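Local atomic coordinates of cellulose 1,4-beta-cellobiosidase (Thermobifida fusca, PDB entry 4JJJ), a protein that probably cleaves cellulose chains to release cellobiose, as a glycoside hydrolase of family 48, of which this chain is the catalytic part. Residues A[201-204]-A[205-208]. The protein carries 1 engineered substitution. Sequence-based numbering, arbitrary orientation.
With BGC (beta-D-glucopyranose), chain D.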
# COMPACT_ATOMS: atom_id res chain seq x y z
N ASN A 201 -16.93 16.64 -18.63
CA ASN A 201 -17.00 15.23 -18.39
C ASN A 201 -16.31 14.88 -17.04
O ASN A 201 -15.66 13.86 -16.92
CB ASN A 201 -16.28 14.53 -19.48
CG ASN A 201 -16.92 14.83 -20.88
OD1 ASN A 201 -18.16 14.65 -21.00
ND2 ASN A 201 -16.15 15.23 -21.85
N GLY A 202 -16.48 15.77 -16.10
CA GLY A 202 -15.84 15.59 -14.75
C GLY A 202 -14.34 15.61 -14.97
O GLY A 202 -13.68 16.47 -15.63
N TYR A 203 -13.68 14.58 -14.40
CA TYR A 203 -12.27 14.46 -14.57
C TYR A 203 -11.89 13.34 -15.56
O TYR A 203 -10.74 13.10 -15.81
CB TYR A 203 -11.62 14.11 -13.20
CG TYR A 203 -11.70 15.27 -12.19
CD1 TYR A 203 -12.89 15.55 -11.54
CD2 TYR A 203 -10.54 16.01 -11.87
CE1 TYR A 203 -12.94 16.58 -10.64
CE2 TYR A 203 -10.59 17.06 -10.98
CZ TYR A 203 -11.81 17.31 -10.35
OH TYR A 203 -11.89 18.34 -9.37
N LEU A 204 -12.92 12.67 -16.15
CA LEU A 204 -12.68 11.38 -16.78
C LEU A 204 -11.73 11.55 -17.98
O LEU A 204 -10.85 10.66 -18.25
CB LEU A 204 -13.97 10.77 -17.27
CG LEU A 204 -14.99 10.50 -16.26
CD1 LEU A 204 -16.25 9.94 -16.88
CD2 LEU A 204 -14.43 9.53 -15.17
N ASP A 205 -11.90 12.64 -18.74
CA ASP A 205 -11.15 12.82 -19.91
C ASP A 205 -9.81 13.44 -19.75
O ASP A 205 -9.16 13.78 -20.78
CB ASP A 205 -11.99 13.56 -21.02
CG ASP A 205 -12.56 14.92 -20.56
OD1 ASP A 205 -12.32 15.32 -19.42
OD2 ASP A 205 -13.15 15.66 -21.44
N LEU A 206 -9.29 13.55 -18.50
CA LEU A 206 -7.88 13.81 -18.30
C LEU A 206 -7.11 12.48 -18.52
O LEU A 206 -5.94 12.47 -18.72
CB LEU A 206 -7.70 14.23 -16.82
CG LEU A 206 -8.23 15.62 -16.45
CD1 LEU A 206 -8.31 15.81 -14.94
CD2 LEU A 206 -7.34 16.66 -17.00
N PHE A 207 -7.83 11.37 -18.31
CA PHE A 207 -7.25 10.07 -18.11
C PHE A 207 -7.50 9.07 -19.22
O PHE A 207 -6.57 8.38 -19.60
CB PHE A 207 -7.63 9.52 -16.74
CG PHE A 207 -7.38 10.49 -15.62
CD1 PHE A 207 -6.15 11.05 -15.44
CD2 PHE A 207 -8.39 10.85 -14.72
CE1 PHE A 207 -5.89 11.95 -14.41
CE2 PHE A 207 -8.17 11.74 -13.70
CZ PHE A 207 -6.90 12.25 -13.51
N THR A 208 -8.73 8.96 -19.69
CA THR A 208 -9.14 7.97 -20.71
C THR A 208 -9.70 8.74 -21.91
O THR A 208 -10.44 9.68 -21.71
CB THR A 208 -10.17 7.11 -20.09
OG1 THR A 208 -9.61 6.43 -18.94
CG2 THR A 208 -10.66 6.02 -21.01
C2 BGC D . -10.17 3.41 -16.63
C3 BGC D . -11.51 2.82 -17.06
C4 BGC D . -11.28 1.51 -17.87
C5 BGC D . -10.41 0.57 -17.04
C6 BGC D . -9.99 -0.70 -17.85
C1 BGC D . -9.42 2.36 -15.80
O2 BGC D . -10.47 4.53 -15.82
O3 BGC D . -12.17 3.81 -17.89
O4 BGC D . -12.51 0.82 -18.07
O5 BGC D . -9.20 1.26 -16.69
O6 BGC D . -9.15 -0.39 -18.96
O HOH W 1 -14.11 17.06 -18.33
O HOH W 2 -10.94 8.04 -16.88
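The amide of Asn201 and the carboxylate of Asp205 meet with their planes 79° apart: ND2 of Asn201 gives a hydrogen bond to OD2 of Asp205 at 3.1 Å that is almost straight at the hydrogen and lies in the amide plane, yet reaches the carboxylate from above its plane. On the Phe207 ring, CB of neighbouring Leu206 sits over the centre of one face, while the Tyr203 carbonyl O comes obliquely to CD2 of Phe207 at 3.4 Å. CD1 of Leu206 likewise approaches CD2 of the Tyr203 ring obliquely, at 3.8 Å, the two side chains running side by side in the same direction. With chi1 at 56°, CG of Asp205 stands between its own backbone N and carbonyl carbon, which places the carboxylate back over the turn. There OD1 takes a hydrogen bond from a water that also donates to Gly202 O and accepts from Asn201 N, and another from Trp568 NE1. Losing the carboxylate to an alanine here is likely to set the Asn201 amide free to turn, leave Trp568 NE1 without its acceptor and cost the water one of its two, Gly202 O remaining. Leu204 O accepts from Phe207 N and Thr208 N, each 3.1 Å away; the first comes from above the carbonyl plane and the second nearly end-on. A second water donates to the same oxygen and hydrogen-bonds Thr208 OG1. Gly202, whose positive phi favours glycine, and Tyr203 are the central residues of a type II' beta turn closed by the Leu204 N to Asn201 O bond of 3.1 Å and continued by the bond from Leu206 N to Tyr203 O. This compact loop leads into strand 208-209, bringing Thr208 into the glycan pocket beside bound glucose units in the family 48 glycosidase domain.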